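Local coordinates for hypothetical protein Atu2684 (Agrobacterium tumefaciens, PDB 2AXO) that is of unknown function but belongs to a family in the thioredoxin clan and carries a disulfide closed across a CxxC pair, consistent with a thioredoxin-like domain, at residues 75-79 and 199-203; 103-107 and 246-250; 120-124 and 145-149; 160-166 and 215-221; 180-185 and 196-200. All coordinates share one frame; numbering follows the deposited sequence.

Interaction 1 (75-79 and 199-203)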
# COMPACT_ATOMS: atom_id res chain seq x y z
N GLY A 75 6.25 -9.22 20.46
CA GLY A 75 6.20 -7.99 19.69
C GLY A 75 7.03 -8.02 18.42
O GLY A 75 8.18 -8.47 18.42
N LEU A 76 6.44 -7.52 17.35
CA LEU A 76 7.10 -7.48 16.05
C LEU A 76 6.88 -6.15 15.37
O LEU A 76 5.80 -5.57 15.46
CB LEU A 76 6.54 -8.58 15.15
CG LEU A 76 6.79 -10.01 15.63
CD1 LEU A 76 5.89 -10.95 14.87
CD2 LEU A 76 8.26 -10.38 15.43
N SER A 77 7.91 -5.69 14.67
CA SER A 77 7.81 -4.44 13.93
C SER A 77 8.01 -4.72 12.44
O SER A 77 9.03 -5.29 12.04
CB SER A 77 8.88 -3.46 14.41
OG SER A 77 8.83 -2.27 13.65
N TYR A 78 7.02 -4.35 11.64
CA TYR A 78 7.09 -4.54 10.19
C TYR A 78 7.20 -3.19 9.49
O TYR A 78 6.22 -2.46 9.40
CB TYR A 78 5.83 -5.23 9.65
CG TYR A 78 5.61 -6.64 10.14
CD1 TYR A 78 4.97 -6.88 11.36
CD2 TYR A 78 6.00 -7.74 9.38
CE1 TYR A 78 4.74 -8.18 11.80
CE2 TYR A 78 5.77 -9.04 9.81
CZ TYR A 78 5.14 -9.25 11.02
OH TYR A 78 4.91 -10.53 11.47
N HIS A 79 8.38 -2.87 8.99
CA HIS A 79 8.56 -1.60 8.29
C HIS A 79 7.95 -1.69 6.90
O HIS A 79 8.33 -2.54 6.10
CB HIS A 79 10.04 -1.24 8.19
CG HIS A 79 10.64 -0.79 9.49
ND1 HIS A 79 10.80 -1.63 10.57
CD2 HIS A 79 11.11 0.42 9.88
CE1 HIS A 79 11.35 -0.96 11.57
NE2 HIS A 79 11.55 0.28 11.18
N TYR A 199 15.37 0.93 16.22
CA TYR A 199 14.15 0.16 16.01
C TYR A 199 14.37 -1.24 16.56
O TYR A 199 15.47 -1.77 16.47
CB TYR A 199 13.81 0.10 14.52
CG TYR A 199 13.34 1.43 13.97
CD1 TYR A 199 12.03 1.86 14.15
CD2 TYR A 199 14.22 2.27 13.29
CE1 TYR A 199 11.61 3.09 13.67
CE2 TYR A 199 13.81 3.51 12.81
CZ TYR A 199 12.50 3.91 13.00
OH TYR A 199 12.09 5.12 12.51
N TRP A 200 13.32 -1.83 17.11
CA TRP A 200 13.42 -3.16 17.70
C TRP A 200 12.50 -4.18 17.04
O TRP A 200 11.40 -3.85 16.62
CB TRP A 200 13.10 -3.10 19.20
CG TRP A 200 14.12 -2.33 19.99
CD1 TRP A 200 14.28 -0.97 20.02
CD2 TRP A 200 15.16 -2.88 20.80
NE1 TRP A 200 15.37 -0.65 20.80
CE2 TRP A 200 15.92 -1.80 21.30
CE3 TRP A 200 15.52 -4.18 21.16
CZ2 TRP A 200 17.03 -1.99 22.13
CZ3 TRP A 200 16.62 -4.37 21.99
CH2 TRP A 200 17.36 -3.27 22.46
N HIS A 201 12.99 -5.42 16.96
CA HIS A 201 12.26 -6.53 16.37
C HIS A 201 11.75 -6.26 14.96
O HIS A 201 10.63 -6.63 14.61
CB HIS A 201 11.13 -6.97 17.32
CG HIS A 201 11.61 -7.62 18.58
ND1 HIS A 201 10.82 -8.43 19.35
CD2 HIS A 201 12.83 -7.60 19.18
CE1 HIS A 201 11.52 -8.89 20.37
NE2 HIS A 201 12.74 -8.40 20.29
N SER A 202 12.59 -5.61 14.16
CA SER A 202 12.28 -5.28 12.77
C SER A 202 12.34 -6.54 11.92
O SER A 202 13.41 -7.12 11.69
CB SER A 202 13.27 -4.24 12.24
OG SER A 202 13.17 -3.02 12.93
N VAL A 203 11.17 -6.97 11.45
CA VAL A 203 11.05 -8.18 10.63
C VAL A 203 11.61 -7.98 9.22
O VAL A 203 11.26 -7.03 8.53
CB VAL A 203 9.58 -8.61 10.55
CG1 VAL A 203 9.43 -9.84 9.66
CG2 VAL A 203 9.05 -8.91 11.95
O HOH W 1 10.92 -4.35 9.21

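Interaction 2 (103-107 and 246-250)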
# COMPACT_ATOMS: atom_id res chain seq x y z
N GLY A 103 -2.87 -8.06 3.68
CA GLY A 103 -3.56 -9.29 4.01
C GLY A 103 -4.48 -9.05 5.20
O GLY A 103 -5.61 -9.53 5.22
N TYR A 104 -3.98 -8.32 6.18
CA TYR A 104 -4.76 -8.01 7.36
C TYR A 104 -5.91 -7.07 7.02
O TYR A 104 -7.02 -7.24 7.52
CB TYR A 104 -3.88 -7.39 8.45
CG TYR A 104 -3.18 -8.41 9.32
CD1 TYR A 104 -3.90 -9.44 9.93
CD2 TYR A 104 -1.81 -8.34 9.56
CE1 TYR A 104 -3.27 -10.38 10.75
CE2 TYR A 104 -1.16 -9.27 10.38
CZ TYR A 104 -1.90 -10.28 10.98
OH TYR A 104 -1.27 -11.19 11.80
N MSE A 105 -5.65 -6.09 6.16
CA MSE A 105 -6.70 -5.16 5.76
C MSE A 105 -7.89 -5.95 5.23
O MSE A 105 -9.02 -5.75 5.65
CB MSE A 105 -6.20 -4.22 4.65
CG MSE A 105 -7.30 -3.37 4.02
SE MSE A 105 -6.73 -2.48 2.39
CE MSE A 105 -6.83 -4.02 1.23
N ARG A 106 -7.61 -6.86 4.29
CA ARG A 106 -8.66 -7.67 3.70
C ARG A 106 -9.37 -8.53 4.74
O ARG A 106 -10.59 -8.53 4.81
CB ARG A 106 -8.10 -8.55 2.59
CG ARG A 106 -7.51 -7.76 1.43
CD ARG A 106 -7.25 -8.68 0.24
NE ARG A 106 -6.13 -9.59 0.46
CZ ARG A 106 -4.85 -9.25 0.33
NH1 ARG A 106 -4.52 -8.02 -0.03
NH2 ARG A 106 -3.90 -10.15 0.54
N ALA A 107 -8.60 -9.27 5.54
CA ALA A 107 -9.19 -10.13 6.55
C ALA A 107 -10.06 -9.34 7.53
O ALA A 107 -11.11 -9.82 7.95
CB ALA A 107 -8.10 -10.88 7.32
N ASP A 246 -6.26 -15.19 3.82
CA ASP A 246 -5.54 -14.08 4.43
C ASP A 246 -5.27 -14.32 5.91
O ASP A 246 -6.00 -15.06 6.56
CB ASP A 246 -6.30 -12.77 4.20
CG ASP A 246 -6.19 -12.28 2.77
OD1 ASP A 246 -5.08 -12.37 2.20
OD2 ASP A 246 -7.19 -11.79 2.20
N PRO A 247 -4.20 -13.71 6.46
CA PRO A 247 -3.86 -13.90 7.88
C PRO A 247 -5.01 -13.61 8.84
O PRO A 247 -5.63 -12.55 8.77
CB PRO A 247 -2.68 -12.95 8.08
CG PRO A 247 -2.93 -11.87 7.05
CD PRO A 247 -3.34 -12.69 5.85
N ALA A 248 -5.28 -14.55 9.73
CA ALA A 248 -6.36 -14.40 10.70
C ALA A 248 -5.84 -14.63 12.12
O ALA A 248 -4.64 -14.50 12.39
CB ALA A 248 -7.50 -15.36 10.37
N ALA A 249 -6.74 -14.97 13.04
CA ALA A 249 -6.37 -15.18 14.44
C ALA A 249 -5.12 -16.04 14.66
O ALA A 249 -4.95 -17.08 14.04
CB ALA A 249 -7.55 -15.79 15.20
N ILE A 250 -4.26 -15.56 15.54
CA ILE A 250 -3.04 -16.26 15.91
C ILE A 250 -3.42 -16.93 17.23
O ILE A 250 -3.76 -16.24 18.19
CB ILE A 250 -1.87 -15.27 16.12
CG1 ILE A 250 -1.57 -14.57 14.79
CG2 ILE A 250 -0.64 -16.01 16.64
CD1 ILE A 250 -0.58 -13.42 14.89

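Interaction 3 (120-124 and 145-149)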
# COMPACT_ATOMS: atom_id res chain seq x y z
N LEU A 120 -3.48 -6.96 16.67
CA LEU A 120 -3.43 -7.73 17.91
C LEU A 120 -3.95 -9.17 17.74
O LEU A 120 -5.10 -9.38 17.33
CB LEU A 120 -4.21 -6.99 19.00
CG LEU A 120 -3.92 -5.49 19.14
CD1 LEU A 120 -4.77 -4.92 20.27
CD2 LEU A 120 -2.44 -5.25 19.44
N ASN A 121 -3.11 -10.15 18.06
CA ASN A 121 -3.45 -11.57 17.93
C ASN A 121 -3.97 -11.88 16.53
O ASN A 121 -4.72 -12.84 16.34
CB ASN A 121 -4.52 -11.98 18.95
CG ASN A 121 -4.01 -12.03 20.38
OD1 ASN A 121 -4.75 -12.40 21.30
ND2 ASN A 121 -2.75 -11.66 20.58
N GLY A 122 -3.60 -11.05 15.56
CA GLY A 122 -4.06 -11.25 14.20
C GLY A 122 -5.56 -11.12 14.05
O GLY A 122 -6.11 -11.44 13.00
N ARG A 123 -6.22 -10.61 15.11
CA ARG A 123 -7.68 -10.47 15.17
C ARG A 123 -8.27 -9.07 15.00
O ARG A 123 -9.41 -8.94 14.56
CB ARG A 123 -8.20 -11.02 16.50
CG ARG A 123 -8.05 -12.51 16.73
CD ARG A 123 -8.50 -12.89 18.14
NE ARG A 123 -8.38 -14.33 18.40
CZ ARG A 123 -9.27 -15.24 18.02
NH1 ARG A 123 -10.36 -14.88 17.37
NH2 ARG A 123 -9.06 -16.53 18.29
N ASP A 124 -7.53 -8.03 15.36
CA ASP A 124 -8.05 -6.66 15.26
C ASP A 124 -6.91 -5.65 15.15
O ASP A 124 -5.75 -5.98 15.35
CB ASP A 124 -8.90 -6.36 16.50
CG ASP A 124 -9.83 -5.18 16.30
OD1 ASP A 124 -10.45 -4.74 17.29
OD2 ASP A 124 -9.97 -4.70 15.16
N GLY A 145 -11.32 -16.39 25.79
CA GLY A 145 -10.68 -17.59 25.31
C GLY A 145 -10.18 -17.42 23.89
O GLY A 145 -10.05 -18.39 23.14
N GLN A 146 -9.90 -16.17 23.52
CA GLN A 146 -9.40 -15.85 22.19
C GLN A 146 -7.95 -15.39 22.29
O GLN A 146 -7.47 -14.62 21.46
CB GLN A 146 -10.24 -14.76 21.54
CG GLN A 146 -11.74 -15.04 21.58
CD GLN A 146 -12.54 -14.13 20.67
OE1 GLN A 146 -12.33 -12.92 20.64
NE2 GLN A 146 -13.47 -14.71 19.92
N GLY A 147 -7.27 -15.86 23.33
CA GLY A 147 -5.88 -15.51 23.52
C GLY A 147 -5.02 -16.60 22.90
O GLY A 147 -5.47 -17.29 21.99
N LEU A 148 -3.80 -16.74 23.38
CA LEU A 148 -2.88 -17.75 22.86
C LEU A 148 -3.14 -19.07 23.60
O LEU A 148 -2.46 -19.39 24.57
CB LEU A 148 -1.44 -17.27 23.07
CG LEU A 148 -1.17 -15.88 22.48
CD1 LEU A 148 0.27 -15.47 22.74
CD2 LEU A 148 -1.46 -15.89 20.98
N ASN A 149 -4.13 -19.82 23.13
CA ASN A 149 -4.53 -21.08 23.75
C ASN A 149 -3.70 -22.32 23.43
O ASN A 149 -3.79 -23.33 24.14
CB ASN A 149 -5.99 -21.37 23.40
CG ASN A 149 -6.94 -20.36 23.99
OD1 ASN A 149 -8.07 -20.22 23.54
ND2 ASN A 149 -6.49 -19.66 25.03
O HOH W 2 -6.09 -15.58 19.25
O HOH W 3 -7.22 -18.07 20.21

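Interaction 4 (160-166 and 215-221)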
# COMPACT_ATOMS: atom_id res chain seq x y z
N GLU A 160 20.50 -26.62 14.88
CA GLU A 160 19.17 -26.63 14.28
C GLU A 160 18.19 -25.88 15.18
O GLU A 160 18.50 -25.58 16.33
CB GLU A 160 18.69 -28.07 14.10
CG GLU A 160 19.68 -28.96 13.37
CD GLU A 160 19.24 -30.41 13.38
OE1 GLU A 160 18.21 -30.73 12.74
OE2 GLU A 160 19.93 -31.23 14.03
N VAL A 161 17.02 -25.57 14.64
CA VAL A 161 15.98 -24.89 15.41
C VAL A 161 14.81 -25.85 15.58
O VAL A 161 14.34 -26.46 14.61
CB VAL A 161 15.48 -23.61 14.71
CG1 VAL A 161 14.24 -23.08 15.43
CG2 VAL A 161 16.58 -22.56 14.71
N GLU A 162 14.35 -25.99 16.82
CA GLU A 162 13.24 -26.87 17.12
C GLU A 162 12.04 -26.09 17.63
O GLU A 162 12.14 -25.32 18.59
CB GLU A 162 13.67 -27.90 18.17
CG GLU A 162 12.62 -28.95 18.50
CD GLU A 162 13.18 -30.07 19.36
OE1 GLU A 162 14.17 -30.70 18.93
OE2 GLU A 162 12.63 -30.31 20.45
N ILE A 163 10.91 -26.29 16.96
CA ILE A 163 9.66 -25.64 17.32
C ILE A 163 8.68 -26.71 17.77
O ILE A 163 8.38 -27.63 17.01
CB ILE A 163 9.05 -24.90 16.13
CG1 ILE A 163 10.00 -23.82 15.64
CG2 ILE A 163 7.69 -24.32 16.52
CD1 ILE A 163 9.51 -23.09 14.41
N ASP A 164 8.21 -26.59 19.00
CA ASP A 164 7.25 -27.53 19.57
C ASP A 164 5.87 -26.90 19.69
O ASP A 164 5.71 -25.85 20.32
CB ASP A 164 7.73 -27.98 20.96
CG ASP A 164 8.40 -29.33 20.93
OD1 ASP A 164 9.21 -29.59 20.01
OD2 ASP A 164 8.11 -30.14 21.84
N ILE A 165 4.88 -27.55 19.09
CA ILE A 165 3.51 -27.06 19.12
C ILE A 165 2.60 -28.05 19.83
O ILE A 165 2.69 -29.26 19.61
CB ILE A 165 2.97 -26.86 17.70
CG1 ILE A 165 3.98 -26.04 16.88
CG2 ILE A 165 1.63 -26.14 17.75
CD1 ILE A 165 3.60 -25.90 15.44
N GLY A 166 1.72 -27.53 20.68
CA GLY A 166 0.81 -28.39 21.43
C GLY A 166 -0.47 -28.74 20.70
O GLY A 166 -0.68 -28.37 19.54
N SER A 215 -3.04 -31.49 15.97
CA SER A 215 -2.19 -32.49 16.59
C SER A 215 -0.88 -31.88 17.07
O SER A 215 -0.37 -30.94 16.46
CB SER A 215 -1.87 -33.61 15.59
OG SER A 215 -3.04 -34.16 15.03
N PRO A 216 -0.32 -32.39 18.17
CA PRO A 216 0.94 -31.85 18.67
C PRO A 216 2.01 -32.13 17.61
O PRO A 216 2.00 -33.19 16.99
CB PRO A 216 1.18 -32.67 19.94
CG PRO A 216 -0.22 -32.97 20.41
CD PRO A 216 -0.90 -33.35 19.13
N MSE A 217 2.91 -31.19 17.39
CA MSE A 217 3.95 -31.42 16.39
C MSE A 217 5.25 -30.73 16.73
O MSE A 217 5.30 -29.80 17.53
CB MSE A 217 3.46 -31.00 15.00
CG MSE A 217 3.32 -29.50 14.77
SE MSE A 217 2.79 -29.05 12.95
CE MSE A 217 4.30 -29.76 11.98
N THR A 218 6.32 -31.22 16.10
CA THR A 218 7.65 -30.68 16.30
C THR A 218 8.23 -30.46 14.91
O THR A 218 8.27 -31.38 14.10
CB THR A 218 8.55 -31.66 17.07
OG1 THR A 218 7.99 -31.89 18.37
CG2 THR A 218 9.95 -31.10 17.22
N VAL A 219 8.67 -29.23 14.65
CA VAL A 219 9.24 -28.88 13.37
C VAL A 219 10.72 -28.57 13.53
O VAL A 219 11.08 -27.72 14.33
CB VAL A 219 8.59 -27.62 12.77
CG1 VAL A 219 9.16 -27.35 11.39
CG2 VAL A 219 7.08 -27.78 12.71
N LYS A 220 11.56 -29.26 12.77
CA LYS A 220 13.00 -29.03 12.84
C LYS A 220 13.46 -28.18 11.65
O LYS A 220 13.14 -28.49 10.50
CB LYS A 220 13.76 -30.36 12.81
CG LYS A 220 13.37 -31.34 13.90
CD LYS A 220 14.06 -31.02 15.21
CE LYS A 220 13.77 -32.10 16.25
NZ LYS A 220 14.19 -33.45 15.78
N LEU A 221 14.20 -27.12 11.95
CA LEU A 221 14.73 -26.21 10.93
C LEU A 221 16.25 -26.37 10.86
O LEU A 221 16.91 -26.55 11.88
CB LEU A 221 14.37 -24.76 11.28
CG LEU A 221 12.88 -24.44 11.14
CD1 LEU A 221 12.56 -23.07 11.75
CD2 LEU A 221 12.53 -24.46 9.66

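Interaction 5 (180-185 and 196-200)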
# COMPACT_ATOMS: atom_id res chain seq x y z
N THR A 180 15.65 -8.48 13.42
CA THR A 180 16.90 -8.06 14.02
C THR A 180 16.43 -7.63 15.40
O THR A 180 15.31 -7.16 15.56
CB THR A 180 17.53 -6.85 13.27
OG1 THR A 180 16.57 -5.78 13.19
CG2 THR A 180 17.95 -7.26 11.86
N ARG A 181 17.27 -7.83 16.40
CA ARG A 181 16.91 -7.47 17.77
C ARG A 181 16.78 -5.96 17.88
O ARG A 181 15.72 -5.43 18.23
CB ARG A 181 17.99 -8.00 18.71
CG ARG A 181 17.89 -7.54 20.13
CD ARG A 181 16.62 -8.02 20.80
NE ARG A 181 16.76 -7.91 22.25
CZ ARG A 181 15.77 -8.05 23.11
NH1 ARG A 181 14.54 -8.31 22.67
NH2 ARG A 181 16.01 -7.93 24.41
N GLU A 182 17.86 -5.25 17.56
CA GLU A 182 17.87 -3.80 17.59
C GLU A 182 18.70 -3.28 16.43
O GLU A 182 19.83 -3.72 16.22
CB GLU A 182 18.47 -3.28 18.90
CG GLU A 182 18.43 -1.77 19.01
CD GLU A 182 19.80 -1.14 18.99
OE1 GLU A 182 20.52 -1.25 20.01
OE2 GLU A 182 20.17 -0.55 17.95
N GLN A 183 18.15 -2.35 15.66
CA GLN A 183 18.89 -1.81 14.53
C GLN A 183 18.82 -0.29 14.54
O GLN A 183 17.75 0.29 14.69
CB GLN A 183 18.33 -2.36 13.22
CG GLN A 183 19.26 -2.22 12.03
CD GLN A 183 18.76 -2.97 10.81
OE1 GLN A 183 18.40 -4.14 10.90
NE2 GLN A 183 18.75 -2.29 9.67
N THR A 184 19.97 0.35 14.38
CA THR A 184 20.02 1.81 14.36
C THR A 184 20.13 2.32 12.94
O THR A 184 20.83 1.73 12.11
CB THR A 184 21.21 2.34 15.18
OG1 THR A 184 22.43 1.81 14.65
CG2 THR A 184 21.08 1.96 16.64
N VAL A 185 19.43 3.41 12.65
CA VAL A 185 19.46 4.01 11.32
C VAL A 185 19.77 5.49 11.46
O VAL A 185 19.45 6.11 12.48
CB VAL A 185 18.10 3.84 10.60
CG1 VAL A 185 17.01 4.60 11.34
CG2 VAL A 185 18.22 4.33 9.16
N LYS A 196 20.81 9.40 15.06
CA LYS A 196 20.54 7.98 14.90
C LYS A 196 19.32 7.53 15.69
O LYS A 196 19.16 7.89 16.86
CB LYS A 196 21.75 7.16 15.35
CG LYS A 196 22.92 7.16 14.38
CD LYS A 196 24.07 6.34 14.93
CE LYS A 196 25.04 5.96 13.82
NZ LYS A 196 24.38 5.06 12.84
N MSE A 197 18.46 6.75 15.04
CA MSE A 197 17.26 6.23 15.69
C MSE A 197 17.37 4.71 15.80
O MSE A 197 18.01 4.06 14.98
CB MSE A 197 16.01 6.60 14.89
CG MSE A 197 15.58 8.05 15.04
SE MSE A 197 13.86 8.46 14.26
CE MSE A 197 12.72 7.87 15.71
N SER A 198 16.73 4.16 16.82
CA SER A 198 16.77 2.72 17.05
C SER A 198 15.40 2.07 16.90
O SER A 198 14.40 2.58 17.39
CB SER A 198 17.33 2.43 18.44
OG SER A 198 17.17 1.06 18.78
N TYR A 199 15.37 0.93 16.22
CA TYR A 199 14.15 0.16 16.01
C TYR A 199 14.37 -1.24 16.56
O TYR A 199 15.47 -1.77 16.47
CB TYR A 199 13.81 0.10 14.52
CG TYR A 199 13.34 1.43 13.97
CD1 TYR A 199 12.03 1.86 14.15
CD2 TYR A 199 14.22 2.27 13.29
CE1 TYR A 199 11.61 3.09 13.67
CE2 TYR A 199 13.81 3.51 12.81
CZ TYR A 199 12.50 3.91 13.00
OH TYR A 199 12.09 5.12 12.51
N TRP A 200 13.32 -1.83 17.11
CA TRP A 200 13.42 -3.16 17.70
C TRP A 200 12.50 -4.18 17.04
O TRP A 200 11.40 -3.85 16.62
CB TRP A 200 13.10 -3.10 19.20
CG TRP A 200 14.12 -2.33 19.99
CD1 TRP A 200 14.28 -0.97 20.02
CD2 TRP A 200 15.16 -2.88 20.80
NE1 TRP A 200 15.37 -0.65 20.80
CE2 TRP A 200 15.92 -1.80 21.30
CE3 TRP A 200 15.52 -4.18 21.16
CZ2 TRP A 200 17.03 -1.99 22.13
CZ3 TRP A 200 16.62 -4.37 21.99
CH2 TRP A 200 17.36 -3.27 22.46
O HOH W 4 15.08 -4.01 14.70

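Interaction 1 (75-79 and 199-203)
Three hydrogen bonds join strand 75-79 to residues His201 and Val203, at and just after a corner of the chain. Ser77 gives its backbone N to His201 O at 2.9 Å, from well above the carbonyl plane, and its own O receives Val203 N at 2.8 Å. The third bond uses a side chain: His201 ND1 reaches Gly75 O at 2.8 Å, with the oxygen lying in the imidazole plane. The two bonds of Ser77 form a single beta bridge between Ser77 and Ser202. The far nitrogen of the His201 ring, NE2, is hydrogen-bonded to Arg181 NH1, and Phe179 stacks on the ring. A water extends the polar link, accepting from His79 N and donating to Val203 O.

Within the chain, strand 74-79 is an outermost strand of the mixed four-stranded sheet, with strand 45-50 as its parallel neighbour, a pairing consistent with the thioredoxin clan. Strand 196-212, which belongs to a separate antiparallel sheet, meets it where that long strand breaks and turns, so the bridge ties the two sheets together in the buried interior.

The apolar and aromatic contacts follow the same seam. With CG1 anti to the backbone N (chi1 178°), Val203 turns CG2 over one face of the Tyr78 ring, 4.0 Å from its centroid, and the same methyl meets Leu76 CD2 at 3.9 Å. At the other end His79 and Tyr199 form a T-shaped pair with planes at 81°: the imidazole edge points at the phenol face, His79 NE2 lying 3.4 Å from Tyr199 CD1.

Interaction 2 (103-107 and 246-250)
The C-terminal turns of helix 95-107 pack against the start of strand 247-257, an outermost strand of the antiparallel four-stranded sheet within this chain; here Arg106 grips Asp246 in a salt bridge. The grip is side-on and uses two nitrogens: Arg106 NE meets Asp246 OD2 at 3.0 Å and Arg106 NH2 meets Asp246 OD1 at the same distance. The guanidinium and carboxylate planes are 55° apart, so the pair is twisted and both bonds are bent. A bend in the arginine chain (chi3 -70°) folds the guanidinium back beside its own helix, where Gly103 CA lies over one of its faces.

The segments 103-107 and 247-250 cross nearly at right angles (-82°), their axes 7.8 Å apart at closest approach. Gly103 lets Pro247 come close, Gly103 C lying 3.7 Å from Pro247 CG. That same CG sits over one face of the Tyr104 ring, a CH-pi contact 4.0 Å from the centroid, while Tyr104 OH passes Ile250 CD1 and is hydrogen-bonded to Gln239 in the adjoining strand. Ala107 CB approaches Pro247 O to 3.3 Å. The remaining nitrogen, Arg106 NH1, makes a weak hydrogen bond to Tyr82 O of the second subunit.

Interaction 3 (120-124 and 145-149)
Water does more of the bridging than direct bonds where Arg123 of loop 120-124 meets Gln146 and Gly147 of loop 145-149. The direct link is slight: Arg123 NE points to Gln146 O at 3.2 Å in a weak hydrogen bond, strongly bent at 121°. One water lies 2.7 Å from Arg123 NE, accepting from it and lying within hydrogen-bonding distance of Gln146 O, to which it may donate. A second accepts from Arg123 NH2 and donates to Gly147 O at 2.6 Å. Both waters lie at the edge of the guanidinium, in its plane, so NE and NH2 each meet a water.

One face of the same guanidinium rests on Gln146. The CB of Gln146 stands 3.6 Å above the plane of the Arg123 group, over its centre, and the amide further along lies stacked against it with planes only 14° apart. The Arg123 chain is extended from CG to NE (chi2 175°), which carries the flat group to Gln146. The Asn121 side chain comes up against the backbone of Gln146 and Gly147.

The loop 120-124 joins two strands of the mixed sheet and contains a classic beta bulge, in which Arg123 and Asp124 both face Leu120. The other loop follows helix 131-143, which closes in a Schellman motif with Gly145 as its C-prime residue. Arg123 also packs on Ala249 of strand 247-257, and Asp124 forms a salt bridge with Arg137 in the helix.

A stacked face combined with a water-bridged edge suggests that the guanidinium is oriented as much by packing and ordered solvent as by direct bonding.

Interaction 4 (160-166 and 215-221)
Val161 and Leu221, Ile163 and Val219, and Ile165 and Met217 are the hydrogen-bonded pairs of this antiparallel ladder, each joined by two backbone bonds. The shortest is Leu221 N to Val161 O at 2.7 Å. Their side chains share one face, where neighbours lie side by side: Val161 CB is 3.8 Å from Leu221 CB, and Ile165 CD1 is 3.7 Å from Met217 CG. Diagonally, Leu221 CD1 meets Ile163 CD1 at 4.0 Å. Met217, a selenomethionine, has its CG between the backbone N and the carbonyl carbon (chi1 71°), which brings it alongside Ile165.

The non-hydrogen-bonded pairs turn polar groups to the other face. Thr218 OG1 donates to Asp164 OD1 at 3.1 Å, coming from above the carboxylate plane. Glu162 lies alongside Lys220, but the nearest approach is to carbon, Glu162 OE1 3.0 Å from Lys220 CE; Lys220 NZ is 4.2 Å from Glu162 OE1, too far for a salt bridge.

Further out, the apolar face is covered by the long strands of the second antiparallel sheet: Val176 and Val236 pack on Ile163, Val174 and Trp212 on Ile165, and Val209 on Val219 and Leu221. Strand 152-156 pairs with the far edge of 161-165, with backbone hydrogen bonds between Glu162 and Lys155 and between Asp164 and Ser153. The result is a three-stranded antiparallel sheet, apolar toward a second sheet and polar on the other side, the amphipathic pattern of two layered beta sheets.

Interaction 5 (180-185 and 196-200)
Lys196 opens the second strand with its CA against Val185 O, while its NZ turns back to a salt bridge with Asp186. Next, Met197, a selenomethionine, is paired with Val185 through two backbone bonds, N to O in each direction and both 2.8 Å long. Ser198 stands opposite Thr184 in a non-hydrogen-bonded pair, and its OG comes within 3.1 Å of Glu182 CG.

These two strands, 172-186 and 196-212, run antiparallel and form a beta hairpin whose connection is not modelled at 188-194, consistent with disorder.

Tyr199 restores the hydrogen-bonded register with Gln183, Gln183 N meeting Tyr199 O at 2.9 Å. The same oxygen accepts a second hydrogen bond, from a water that in turn accepts from Thr180 OG1. Val185 CG1 touches the edge of the Tyr199 ring in its plane, 3.7 Å from CE2; it reaches there from a position between its own backbone N and carbonyl carbon (chi1 64°).

Trp200 closes the segment, with Glu182 over one face of the indole and Arg181 at its edge. Glu182 CB lies 3.5 Å from the centroid of the six-membered ring and 2° off the normal, a CH-pi contact, and its CG carries on toward CE2. Arg181 NE lies in the indole plane, 3.6 Å from Trp200 CZ3; the guanidinium turns one face to CZ3, its plane at 83° to the ring, and NH1 is hydrogen-bonded to His201 NE2. Helix 58-70 adds Arg65 and Ile68 against the indole.

In the fold
The five contacts differ in both burial and chemistry. Interaction 1 is the most central, its centre about 7 Å from the centre of the chain, and joins two sheets with backbone bonds, a buried histidine and aromatic packing. Interaction 5 shares Tyr199 and Trp200 with it but lies at the surface, where a regular ladder carries charged and polar side chains; Arg181 and His201 connect the two. Interactions 2 and 3 also touch, through the Ile250 to Asn121 backbone bond and Arg123 on Ala249, yet one relies on a salt bridge and the other on stacking and bridging waters. Interaction 4, partly buried and touching none of the others, pairs strands of its own sheet.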